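Transcriptional activator TenA-1 (Sulfolobus solfataricus P2, PDB 2QZC) is a putative TenA-like thiaminase of heme oxygenase-like fold that probably acts on thiamin or related pyrimidines. Local coordinates at residues Y113-T116 and R117-Y120; I191-N194 and S195-E199; G49-V52 and E53-R57; V132-T135 and P136-G140; L119-Y122 and A123-W127. All coordinates share one frame; numbering follows the deposited sequence. Where two conformers were deposited one is given.

Contact 1 of 5, residues Y113-T116 and R117-Y120; sequences YAYT and RHLY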
# COMPACT_ATOMS: atom_id res chain seq x y z
N TYR A 113 -11.74 -13.34 -14.01
CA TYR A 113 -12.64 -12.21 -13.76
C TYR A 113 -13.32 -12.36 -12.41
O TYR A 113 -13.32 -11.50 -11.52
CB TYR A 113 -13.66 -12.03 -14.89
CG TYR A 113 -14.43 -10.73 -14.70
CD1 TYR A 113 -13.87 -9.53 -15.07
CD2 TYR A 113 -15.66 -10.70 -14.12
CE1 TYR A 113 -14.52 -8.32 -14.85
CE2 TYR A 113 -16.33 -9.47 -13.88
CZ TYR A 113 -15.75 -8.30 -14.27
OH TYR A 113 -16.35 -7.10 -13.99
N ALA A 114 -13.92 -13.54 -12.20
CA ALA A 114 -14.62 -13.81 -10.95
C ALA A 114 -13.70 -13.75 -9.73
O ALA A 114 -14.06 -13.20 -8.67
CB ALA A 114 -15.27 -15.23 -11.03
N TYR A 115 -12.52 -14.33 -9.87
CA TYR A 115 -11.56 -14.42 -8.77
C TYR A 115 -11.10 -13.02 -8.35
O TYR A 115 -11.07 -12.67 -7.14
CB TYR A 115 -10.40 -15.31 -9.16
CG TYR A 115 -9.44 -15.77 -8.07
CD1 TYR A 115 -9.62 -15.50 -6.71
CD2 TYR A 115 -8.39 -16.62 -8.43
CE1 TYR A 115 -8.73 -15.98 -5.74
CE2 TYR A 115 -7.52 -17.13 -7.46
CZ TYR A 115 -7.69 -16.81 -6.11
OH TYR A 115 -6.80 -17.30 -5.18
N THR A 116 -10.75 -12.22 -9.35
CA THR A 116 -10.36 -10.84 -9.02
C THR A 116 -11.50 -10.07 -8.36
O THR A 116 -11.28 -9.34 -7.41
CB THR A 116 -9.78 -10.10 -10.23
OG1 THR A 116 -10.78 -10.00 -11.25
CG2 THR A 116 -8.49 -10.76 -10.74
N ARG A 117 -12.74 -10.21 -8.88
CA ARG A 117 -13.87 -9.52 -8.26
C ARG A 117 -14.16 -10.00 -6.84
O ARG A 117 -14.62 -9.22 -5.98
CB ARG A 117 -15.10 -9.50 -9.18
CG ARG A 117 -15.11 -8.36 -10.17
CD ARG A 117 -13.88 -8.26 -11.04
NE ARG A 117 -13.97 -7.13 -11.96
CZ ARG A 117 -12.95 -6.67 -12.68
NH1 ARG A 117 -11.75 -7.23 -12.62
NH2 ARG A 117 -13.17 -5.68 -13.51
N HIS A 118 -13.89 -11.28 -6.58
CA HIS A 118 -13.99 -11.89 -5.22
C HIS A 118 -13.03 -11.16 -4.25
O HIS A 118 -13.41 -10.75 -3.16
CB HIS A 118 -13.65 -13.38 -5.37
CG HIS A 118 -13.40 -14.16 -4.12
ND1 HIS A 118 -14.40 -14.56 -3.24
CD2 HIS A 118 -12.25 -14.73 -3.67
CE1 HIS A 118 -13.85 -15.33 -2.32
NE2 HIS A 118 -12.56 -15.47 -2.56
N LEU A 119 -11.76 -10.99 -4.66
CA LEU A 119 -10.77 -10.28 -3.81
C LEU A 119 -11.20 -8.85 -3.56
O LEU A 119 -11.11 -8.37 -2.44
CB LEU A 119 -9.37 -10.33 -4.42
CG LEU A 119 -8.77 -11.72 -4.57
CD1 LEU A 119 -7.37 -11.58 -5.21
CD2 LEU A 119 -8.67 -12.45 -3.23
N TYR A 120 -11.66 -8.13 -4.61
CA TYR A 120 -12.12 -6.77 -4.39
C TYR A 120 -13.29 -6.70 -3.42
O TYR A 120 -13.36 -5.75 -2.60
CB TYR A 120 -12.50 -6.08 -5.71
CG TYR A 120 -11.36 -5.61 -6.61
CD1 TYR A 120 -10.57 -4.54 -6.22
CD2 TYR A 120 -11.10 -6.19 -7.86
CE1 TYR A 120 -9.59 -4.06 -7.05
CE2 TYR A 120 -10.12 -5.70 -8.70
CZ TYR A 120 -9.32 -4.66 -8.25
OH TYR A 120 -8.36 -4.17 -9.10

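Contact 2 of 5, residues I191-N194 and S195-E199; sequences IFIN and SVRFE. With IMD (imidazole), chain C.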
# COMPACT_ATOMS: atom_id res chain seq x y z
N ILE A 191 -14.92 -18.46 2.87
CA ILE A 191 -14.22 -17.52 1.96
C ILE A 191 -12.94 -18.19 1.43
O ILE A 191 -12.63 -18.15 0.22
CB ILE A 191 -13.91 -16.18 2.66
CG1 ILE A 191 -15.20 -15.43 2.95
CG2 ILE A 191 -12.99 -15.28 1.80
CD1 ILE A 191 -15.05 -14.24 3.92
N PHE A 192 -12.15 -18.78 2.34
CA PHE A 192 -10.92 -19.49 2.01
C PHE A 192 -11.22 -20.61 1.02
O PHE A 192 -10.51 -20.79 0.01
CB PHE A 192 -10.31 -20.04 3.31
CG PHE A 192 -8.93 -20.62 3.19
CD1 PHE A 192 -8.75 -21.97 2.90
CD2 PHE A 192 -7.79 -19.84 3.46
CE1 PHE A 192 -7.47 -22.53 2.83
CE2 PHE A 192 -6.52 -20.40 3.42
CZ PHE A 192 -6.37 -21.75 3.09
N ILE A 193 -12.28 -21.38 1.28
CA ILE A 193 -12.69 -22.49 0.36
C ILE A 193 -12.98 -21.93 -1.05
O ILE A 193 -12.51 -22.49 -2.03
CB ILE A 193 -13.94 -23.25 0.89
CG1 ILE A 193 -13.56 -24.06 2.15
CG2 ILE A 193 -14.54 -24.14 -0.20
CD1 ILE A 193 -14.76 -24.61 2.94
N ASN A 194 -13.70 -20.81 -1.13
CA ASN A 194 -13.98 -20.19 -2.44
C ASN A 194 -12.70 -19.82 -3.17
O ASN A 194 -12.57 -20.09 -4.38
CB ASN A 194 -14.95 -19.01 -2.38
CG ASN A 194 -16.40 -19.43 -2.34
OD1 ASN A 194 -16.71 -20.63 -2.55
ND2 ASN A 194 -17.31 -18.47 -2.10
N SER A 195 -11.73 -19.22 -2.46
CA SER A 195 -10.44 -18.92 -3.09
C SER A 195 -9.73 -20.16 -3.62
O SER A 195 -9.17 -20.14 -4.74
CB SER A 195 -9.55 -18.12 -2.16
OG SER A 195 -10.06 -16.81 -1.99
N VAL A 196 -9.77 -21.26 -2.84
CA VAL A 196 -9.17 -22.51 -3.31
C VAL A 196 -9.92 -23.03 -4.56
O VAL A 196 -9.29 -23.47 -5.53
CB VAL A 196 -9.11 -23.58 -2.19
CG1 VAL A 196 -8.60 -24.93 -2.76
CG2 VAL A 196 -8.25 -23.09 -1.03
N ARG A 197 -11.24 -22.94 -4.57
CA ARG A 197 -12.00 -23.34 -5.78
C ARG A 197 -11.58 -22.48 -6.98
O ARG A 197 -11.43 -22.99 -8.09
CB ARG A 197 -13.49 -23.22 -5.59
CG ARG A 197 -14.08 -24.22 -4.58
CD ARG A 197 -15.61 -24.10 -4.56
NE ARG A 197 -16.18 -24.96 -3.50
CZ ARG A 197 -16.39 -26.26 -3.60
NH1 ARG A 197 -16.06 -26.95 -4.66
NH2 ARG A 197 -16.95 -26.87 -2.55
N PHE A 198 -11.35 -21.18 -6.76
CA PHE A 198 -10.94 -20.33 -7.87
C PHE A 198 -9.53 -20.69 -8.36
O PHE A 198 -9.25 -20.57 -9.56
CB PHE A 198 -11.01 -18.84 -7.49
CG PHE A 198 -12.39 -18.30 -7.37
CD1 PHE A 198 -13.23 -18.33 -8.48
CD2 PHE A 198 -12.81 -17.57 -6.27
CE1 PHE A 198 -14.52 -17.78 -8.42
CE2 PHE A 198 -14.06 -17.06 -6.18
CZ PHE A 198 -14.93 -17.13 -7.25
N GLU A 199 -8.63 -21.06 -7.46
CA GLU A 199 -7.28 -21.48 -7.86
C GLU A 199 -7.34 -22.72 -8.75
O GLU A 199 -6.69 -22.80 -9.81
CB GLU A 199 -6.42 -21.76 -6.63
CG GLU A 199 -5.99 -20.52 -5.90
CD GLU A 199 -4.99 -19.67 -6.66
OE1 GLU A 199 -4.38 -20.15 -7.65
OE2 GLU A 199 -4.80 -18.49 -6.27
N1 IMD C . -3.49 -17.22 -8.39
C2 IMD C . -2.30 -16.70 -8.58
N3 IMD C . -2.26 -16.27 -9.83
C4 IMD C . -3.45 -16.48 -10.40
C5 IMD C . -4.26 -17.09 -9.48
O HOH W 1 -17.23 -23.07 -1.91

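Contact 3 of 5, residues G49-V52 and E53-R57; sequences GKYV and EDMLR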
# COMPACT_ATOMS: atom_id res chain seq x y z
N GLY A 49 -0.69 -12.09 -15.08
CA GLY A 49 -0.30 -10.66 -15.15
C GLY A 49 -1.46 -9.73 -14.86
O GLY A 49 -1.31 -8.67 -14.22
N LYS A 50 -2.65 -10.11 -15.32
CA LYS A 50 -3.88 -9.35 -15.05
C LYS A 50 -4.28 -9.53 -13.59
O LYS A 50 -4.60 -8.56 -12.89
CB LYS A 50 -5.01 -9.79 -15.96
CG LYS A 50 -4.71 -9.63 -17.47
CD LYS A 50 -5.94 -9.83 -18.32
CE LYS A 50 -6.90 -8.67 -18.32
NZ LYS A 50 -6.31 -7.45 -18.97
N TYR A 51 -4.30 -10.77 -13.14
CA TYR A 51 -4.67 -11.09 -11.78
C TYR A 51 -3.84 -10.34 -10.73
O TYR A 51 -4.37 -9.77 -9.75
CB TYR A 51 -4.55 -12.62 -11.53
CG TYR A 51 -4.73 -13.05 -10.12
CD1 TYR A 51 -5.99 -13.35 -9.62
CD2 TYR A 51 -3.63 -13.15 -9.23
CE1 TYR A 51 -6.16 -13.73 -8.27
CE2 TYR A 51 -3.80 -13.53 -7.93
CZ TYR A 51 -5.08 -13.83 -7.44
OH TYR A 51 -5.34 -14.25 -6.12
N VAL A 52 -2.52 -10.39 -10.89
CA VAL A 52 -1.60 -9.81 -9.87
C VAL A 52 -1.82 -8.33 -9.69
O VAL A 52 -1.77 -7.83 -8.55
CB VAL A 52 -0.13 -10.10 -10.18
CG1 VAL A 52 0.83 -9.25 -9.32
CG2 VAL A 52 0.13 -11.58 -9.96
N GLU A 53 -2.11 -7.60 -10.76
CA GLU A 53 -2.36 -6.17 -10.61
C GLU A 53 -3.65 -5.95 -9.79
O GLU A 53 -3.73 -5.09 -8.90
CB GLU A 53 -2.44 -5.46 -11.96
CG GLU A 53 -2.61 -3.94 -11.76
CD GLU A 53 -2.73 -3.14 -13.04
OE1 GLU A 53 -2.24 -3.61 -14.07
OE2 GLU A 53 -3.30 -2.03 -13.00
N ASP A 54 -4.72 -6.68 -10.11
CA ASP A 54 -5.95 -6.56 -9.31
C ASP A 54 -5.75 -7.00 -7.86
O ASP A 54 -6.30 -6.40 -6.94
CB ASP A 54 -7.07 -7.40 -9.95
CG ASP A 54 -7.62 -6.80 -11.22
OD1 ASP A 54 -7.90 -5.57 -11.24
OD2 ASP A 54 -7.84 -7.57 -12.18
N MSE A 55 -4.99 -8.06 -7.66
CA MSE A 55 -4.66 -8.56 -6.29
C MSE A 55 -3.94 -7.46 -5.48
O MSE A 55 -4.26 -7.25 -4.31
CB MSE A 55 -3.76 -9.79 -6.41
CG MSE A 55 -3.44 -10.47 -5.16
SE MSE A 55 -1.78 -11.54 -5.31
CE MSE A 55 -0.50 -10.10 -5.21
N LEU A 56 -3.01 -6.77 -6.11
CA LEU A 56 -2.29 -5.68 -5.44
C LEU A 56 -3.24 -4.54 -5.12
O LEU A 56 -3.19 -3.95 -4.01
CB LEU A 56 -1.13 -5.18 -6.28
CG LEU A 56 0.05 -6.13 -6.43
CD1 LEU A 56 1.00 -5.63 -7.49
CD2 LEU A 56 0.78 -6.29 -5.12
N ARG A 57 -4.12 -4.18 -6.08
CA ARG A 57 -5.09 -3.12 -5.79
C ARG A 57 -6.00 -3.48 -4.62
O ARG A 57 -6.29 -2.65 -3.72
CB ARG A 57 -5.87 -2.75 -7.04
CG ARG A 57 -4.99 -2.10 -8.10
CD ARG A 57 -5.84 -1.79 -9.33
NE ARG A 57 -5.07 -1.23 -10.45
CZ ARG A 57 -4.71 0.05 -10.56
NH1 ARG A 57 -5.04 0.92 -9.65
NH2 ARG A 57 -4.03 0.48 -11.62
O HOH W 2 -2.21 -6.11 -15.40

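Contact 4 of 5, residues V132-T135 and P136-G140; sequences VAWT and PCMFG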
# COMPACT_ATOMS: atom_id res chain seq x y z
N VAL A 132 -7.99 -13.65 4.68
CA VAL A 132 -8.34 -15.04 4.52
C VAL A 132 -8.53 -15.37 3.02
O VAL A 132 -8.03 -16.42 2.55
CB VAL A 132 -9.55 -15.45 5.38
CG1 VAL A 132 -10.06 -16.83 5.08
CG2 VAL A 132 -9.17 -15.31 6.88
N ALA A 133 -9.20 -14.49 2.26
CA ALA A 133 -9.40 -14.73 0.83
C ALA A 133 -8.11 -14.77 0.03
O ALA A 133 -8.04 -15.43 -0.99
CB ALA A 133 -10.33 -13.67 0.26
N TRP A 134 -7.11 -14.03 0.48
CA TRP A 134 -5.82 -13.87 -0.18
C TRP A 134 -4.81 -14.97 0.17
O TRP A 134 -3.88 -15.23 -0.59
CB TRP A 134 -5.26 -12.51 0.28
CG TRP A 134 -4.03 -12.02 -0.37
CD1 TRP A 134 -3.70 -12.11 -1.69
CD2 TRP A 134 -2.95 -11.31 0.26
NE1 TRP A 134 -2.50 -11.47 -1.92
CE2 TRP A 134 -2.01 -10.97 -0.75
CE3 TRP A 134 -2.71 -10.91 1.58
CZ2 TRP A 134 -0.78 -10.30 -0.46
CZ3 TRP A 134 -1.52 -10.21 1.87
CH2 TRP A 134 -0.60 -9.91 0.85
N THR A 135 -5.01 -15.67 1.29
CA THR A 135 -4.02 -16.65 1.78
C THR A 135 -3.81 -17.83 0.84
O THR A 135 -2.67 -18.20 0.63
CB THR A 135 -4.35 -17.06 3.21
OG1 THR A 135 -4.22 -15.89 4.03
CG2 THR A 135 -3.35 -18.10 3.71
N PRO A 136 -4.88 -18.40 0.22
CA PRO A 136 -4.61 -19.54 -0.69
C PRO A 136 -3.63 -19.24 -1.83
O PRO A 136 -2.71 -20.03 -2.09
CB PRO A 136 -6.01 -19.90 -1.19
CG PRO A 136 -6.89 -19.55 -0.01
CD PRO A 136 -6.34 -18.25 0.45
N CYS A 137 -3.79 -18.10 -2.49
CA CYS A 137 -2.89 -17.70 -3.54
C CYS A 137 -1.45 -17.57 -3.04
O CYS A 137 -0.52 -18.13 -3.62
CB CYS A 137 -3.38 -16.36 -4.07
SG CYS A 137 -2.27 -15.63 -5.16
N MSE A 138 -1.28 -16.88 -1.93
CA MSE A 138 0.07 -16.58 -1.44
C MSE A 138 0.75 -17.79 -0.86
O MSE A 138 1.86 -18.17 -1.28
CB MSE A 138 0.01 -15.44 -0.43
CG MSE A 138 -0.53 -14.13 -1.00
SE MSE A 138 0.47 -13.37 -2.52
CE MSE A 138 2.14 -13.10 -1.66
N PHE A 139 0.08 -18.45 0.05
CA PHE A 139 0.65 -19.61 0.73
C PHE A 139 0.77 -20.79 -0.21
O PHE A 139 1.81 -21.47 -0.23
CB PHE A 139 -0.18 -20.01 1.98
CG PHE A 139 0.45 -21.10 2.82
CD1 PHE A 139 1.42 -20.76 3.74
CD2 PHE A 139 0.08 -22.42 2.67
CE1 PHE A 139 2.01 -21.73 4.51
CE2 PHE A 139 0.70 -23.42 3.43
CZ PHE A 139 1.66 -23.05 4.33
N GLY A 140 -0.25 -21.03 -1.04
CA GLY A 140 -0.23 -22.13 -1.96
C GLY A 140 0.88 -22.00 -2.96
O GLY A 140 1.52 -22.99 -3.29
O HOH W 3 -6.17 -16.55 -2.65

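Contact 5 of 5, residues L119-Y122 and A123-W127; sequences LYYY and ANLDW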
# COMPACT_ATOMS: atom_id res chain seq x y z
N LEU A 119 -11.76 -10.99 -4.66
CA LEU A 119 -10.77 -10.28 -3.81
C LEU A 119 -11.20 -8.85 -3.56
O LEU A 119 -11.11 -8.37 -2.44
CB LEU A 119 -9.37 -10.33 -4.42
CG LEU A 119 -8.77 -11.72 -4.57
CD1 LEU A 119 -7.37 -11.58 -5.21
CD2 LEU A 119 -8.67 -12.45 -3.23
N TYR A 120 -11.66 -8.13 -4.61
CA TYR A 120 -12.12 -6.77 -4.39
C TYR A 120 -13.29 -6.70 -3.42
O TYR A 120 -13.36 -5.75 -2.60
CB TYR A 120 -12.50 -6.08 -5.71
CG TYR A 120 -11.36 -5.61 -6.61
CD1 TYR A 120 -10.57 -4.54 -6.22
CD2 TYR A 120 -11.10 -6.19 -7.86
CE1 TYR A 120 -9.59 -4.06 -7.05
CE2 TYR A 120 -10.12 -5.70 -8.70
CZ TYR A 120 -9.32 -4.66 -8.25
OH TYR A 120 -8.36 -4.17 -9.10
N TYR A 121 -14.24 -7.62 -3.54
CA TYR A 121 -15.43 -7.62 -2.70
C TYR A 121 -15.04 -7.62 -1.23
O TYR A 121 -15.51 -6.76 -0.45
CB TYR A 121 -16.35 -8.80 -3.06
CG TYR A 121 -17.52 -8.92 -2.11
CD1 TYR A 121 -18.58 -8.06 -2.22
CD2 TYR A 121 -17.57 -9.87 -1.12
CE1 TYR A 121 -19.67 -8.11 -1.33
CE2 TYR A 121 -18.64 -9.93 -0.22
CZ TYR A 121 -19.70 -9.06 -0.35
OH TYR A 121 -20.76 -9.12 0.53
N TYR A 122 -14.19 -8.55 -0.85
CA TYR A 122 -13.78 -8.64 0.56
C TYR A 122 -12.86 -7.51 0.99
O TYR A 122 -12.99 -7.00 2.10
CB TYR A 122 -13.22 -10.05 0.88
CG TYR A 122 -14.34 -11.05 0.85
CD1 TYR A 122 -15.37 -10.98 1.78
CD2 TYR A 122 -14.41 -12.01 -0.16
CE1 TYR A 122 -16.47 -11.87 1.69
CE2 TYR A 122 -15.50 -12.88 -0.24
CZ TYR A 122 -16.49 -12.80 0.68
OH TYR A 122 -17.61 -13.63 0.60
N ALA A 123 -12.02 -7.04 0.08
CA ALA A 123 -11.15 -5.87 0.40
C ALA A 123 -11.96 -4.65 0.72
O ALA A 123 -11.61 -3.87 1.63
CB ALA A 123 -10.23 -5.56 -0.72
N ASN A 124 -13.07 -4.46 0.00
CA ASN A 124 -13.96 -3.31 0.27
C ASN A 124 -14.76 -3.42 1.56
O ASN A 124 -15.32 -2.38 2.03
CB ASN A 124 -14.85 -3.06 -0.93
CG ASN A 124 -14.10 -2.34 -2.06
OD1 ASN A 124 -13.67 -1.24 -1.87
ND2 ASN A 124 -14.11 -2.91 -3.24
N LEU A 125 -14.79 -4.60 2.15
CA LEU A 125 -15.50 -4.83 3.41
C LEU A 125 -14.65 -4.87 4.66
O LEU A 125 -15.00 -4.23 5.65
CB LEU A 125 -16.29 -6.14 3.35
CG LEU A 125 -17.44 -6.22 2.34
CD1 LEU A 125 -18.06 -7.59 2.53
CD2 LEU A 125 -18.44 -5.10 2.52
N ASP A 126 -13.58 -5.63 4.66
CA ASP A 126 -12.87 -5.95 5.91
C ASP A 126 -11.49 -6.51 5.70
O ASP A 126 -11.32 -7.37 4.82
CB ASP A 126 -13.75 -7.05 6.54
CG ASP A 126 -13.34 -7.47 7.88
OD1 ASP A 126 -13.56 -6.71 8.84
OD2 ASP A 126 -12.87 -8.59 8.00
N TRP A 127 -10.48 -6.09 6.48
CA TRP A 127 -9.15 -6.64 6.37
C TRP A 127 -9.12 -8.15 6.61
O TRP A 127 -8.51 -8.89 5.82
CB TRP A 127 -8.16 -5.91 7.28
CG TRP A 127 -6.86 -6.61 7.51
CD1 TRP A 127 -6.47 -7.28 8.64
CD2 TRP A 127 -5.80 -6.77 6.57
NE1 TRP A 127 -5.21 -7.79 8.47
CE2 TRP A 127 -4.77 -7.50 7.20
CE3 TRP A 127 -5.60 -6.34 5.24
CZ2 TRP A 127 -3.58 -7.85 6.54
CZ3 TRP A 127 -4.40 -6.68 4.58
CH2 TRP A 127 -3.40 -7.40 5.23

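Contact 1 of 5, residues Y113-T116 and R117-Y120
Tyr113 and Arg117 open this local helical contact on helix 110-125, one of the helices of the heme oxygenase-like fold. In one of its two conformers, Arg117 places its aliphatic CD over one face of the Tyr113 ring in a CH-pi contact, 3.9 Å from the ring centroid. The guanidinium continues past the CE1 side of the ring, with Tyr113 CE1 over the centre of its face and the planes 36° apart. The Tyr113 ring can lie there because CG is anti to the backbone N (chi1 -171°), while the arginine chain bends back at chi2. Tyr113 O takes the helical bond from Arg117 N. Ala114 offers little side chain, but its carbonyl oxygen accepts from His118 N at 2.8 Å. Tyr115 sends its ring inward. Its CD1 passes 4.1 Å from His118 CD2, which comes in at the ring edge near its plane. Leu119 CD2 stands obliquely to the same ring, 4.3 Å from Tyr115 CE1. The polar ends of Tyr115 and His118 lead to helix 186-208: Tyr115 OH bonds Glu199 and His118 NE2 bonds Ser195. Thr116 is buried, and its side chain lies alongside that of Arg117, both pointing the same way. The Thr116 carbonyl oxygen accepts the backbone N-H of Tyr120 and lies 3.2 Å from CD2 of the tyrosine ring. The hydroxyl of Tyr120 leaves the contact to bond Asp54 on helix 38-63. In that same arginine conformer, Arg117 NH1 donates in the guanidinium plane to Thr116 OG1 at 3.2 Å, with an N-H...O angle of 160°.

Contact 2 of 5, residues I191-N194 and S195-E199
Ile193 and Arg197 lie side by side and point the same way on helix 186-208, one turn apart. The arginine chain runs extended from CG to NE, so NE comes within 3.8 Å of Ile193 CG2. The Asn194 side chain crosses that of Arg197, its amide plane turned 61° from the guanidinium, and a water joins the two. That water donates to Asn194 OD1 at 2.6 Å and accepts from Arg197 NE at 2.7 Å, lying at the guanidinium edge in its plane. Phe192 and Val196 form the next pair. The valine methyl CG2 stands obliquely to the phenylalanine ring, 4.0 Å from Phe192 CE1. Phe198 is turned back along the helix, with CG anti to its own carbonyl carbon (chi1 -72°). This brings CD2 to 3.2 Å from Asn194 O, the oxygen that also accepts Phe198 N. Successive i to i+4 backbone bonds run through the whole segment. Ser195 OG is bonded to Ala133 O and to His118 NE2, tying this helix to two others. The Glu199 side chain makes no contact with residues 191-194. Its OE2 instead accepts from imidazole N1 at 2.8 Å, with an N-H...O angle of 163°, and also bonds Tyr115 OH. With an alanine in place of Glu199, the Tyr115 hydroxyl and the imidazole N-H would probably lose their shared acceptor. Asp48 also bonds the imidazole, so two carboxylates meet this ligand. The chemistry is consistent with a polar pocket suited to a nitrogen heterocycle, though imidazole probably came from the crystallisation liquor.

Contact 3 of 5, residues G49-V52 and E53-R57
Glu53 OE2 is gripped by two nitrogens of Arg57, one turn on along helix 38-63. Arg57 NH2 donates to Glu53 OE2 at 3.0 Å, in a salt bridge, and NE donates to the same oxygen at 3.2 Å. The grip is side-on, with OE2 in the guanidinium plane. NE uses the anti lone pair of the oxygen, whereas NH2 meets it nearly end-on to the C-O bond. Glu53 reaches out because its chain is fully extended, with CG anti to the backbone N (chi1 -176°). Its other oxygen, OE1, pairs with Arg100 and lies 2.8 Å from a water that is also close to Gly49 O. Across the segments, Tyr51 and Met55, a selenomethionine, make a Met-aromatic contact. The selenium lies obliquely to the ring, 3.9 Å from Tyr51 CE2 and 5.0 Å from the ring centroid. Val52 and Leu56 run side by side, their CG1 and CD1 methyls 4.1 Å apart in one conformer of each. The backbone bonds continue along the helix, but Asp54 N to Lys50 O is weak at 3.4 Å. The carboxylate of Asp54 turns to Tyr108 and Tyr120. A glutamine in place of Glu53 would probably leave Arg57 and Arg100 without the negative charge that they share. Arg57 NH1 also bonds Ser64 O and Gly66 O of the second subunit. The helix is thus largely hydrophobic where Tyr51 and Met55 face the core and charged toward the dimer partner. One carboxylate between two arginines probably offsets their charge and holds the Arg57 guanidinium in place for the subunit contact.

Contact 4 of 5, residues V132-T135 and P136-G140
The main side-chain contact is Met138, a selenomethionine, laid over one face of the Trp134 indole. Its CG makes a CH-pi contact 3.6 Å from the centroid of the five-membered ring, offset toward the rim. The selenium sits obliquely, 4.3 Å from the same centroid, in a Met-aromatic contact. Bends at chi2 and chi3, both near -60°, fold the chain round to this position. Trp134 NE1 is buried with no hydrogen-bond partner; Met138 CG is 3.4 Å from it. A smaller apolar touch joins Thr135 CG2 and Phe139 CB at 4.1 Å. Among the polar links, Phe139 N bonds Thr135 O at 2.8 Å, while Met138 N to Trp134 O is weak. Pro136 has no N-H to give, and its CD packs 3.3 Å from Val132 O. The helix is kinked here. Cys137 N makes no i to i+4 bond either. A water fills in, donating to Ala133 O and accepting from Cys137 N at 2.8 Å, so both polar atoms have partners; Ala133 O also bonds Ser195 OG. Thr135 OG1 bonds Leu131 O, one turn back. Helix 127-148 is buried in the heme oxygenase-like bundle. Trp134 and Met138 face Met55 on helix 38-63 and Ile175 on helix 166-179. Pro136 and Cys137 face helix 186-208, and Thr135 and Phe139 pack on Val8 of helix 6-14.

Contact 5 of 5, residues L119-Y122 and A123-W127
Tyr122 O takes two backbone N-H groups near the end of helix 110-125. Asp126 N meets it almost straight on, at 3.0 Å with an N-H...O angle of 165°. Leu125 N comes from well above the carbonyl plane, also at 3.0 Å. The Tyr122 ring also meets its neighbour: CD2 of Tyr121 lies over the centre of one face, 3.5 Å above the plane, a T-shaped meeting of the two rings. Both hydroxyls bond glycerol, probably from the crystallisation liquor. Leu125 points back toward this pair. Its CD1 methyl comes obliquely to Tyr121, 3.6 Å from CZ, and more loosely to Tyr122. Tyr121 reaches it because CG is anti to the backbone N (chi1 174°). The segment leads into the turn where helix 110-125 of the all-helical fold gives way to 127-148. Asp126 is the N-cap of the second helix, its OD2 bonding Lys129 N. Ala123 is buried, packs on Phe130 of helix 127-148, and bonds Leu119 O through its N. Asn124 N bonds Tyr120 O at 2.9 Å, and Asn124 ND2 adds a weak bond to that oxygen.

All five contacts are local, four within one helix and contact 5 at the junction of two, so none closes a long loop. From the N terminus, contact 3 comes first on helix 38-63. Contacts 1 and 5 follow on helix 110-125; they overlap at Leu119 and Tyr120. Contact 4 lies on helix 127-148, just after the turn in contact 5, and contact 2 on helix 186-208. Apart from that overlap they run in series. Tyr120 OH to Asp54 OD1 joins contacts 1 and 3. Tyr115 and His118 tie contact 1 to contact 2, and Ser195 joins contact 2 to contact 4. Met55 packs contact 3 on contact 4. Tyr51, Tyr115, Cys137 and Glu199 gather these four helices near the bound imidazole.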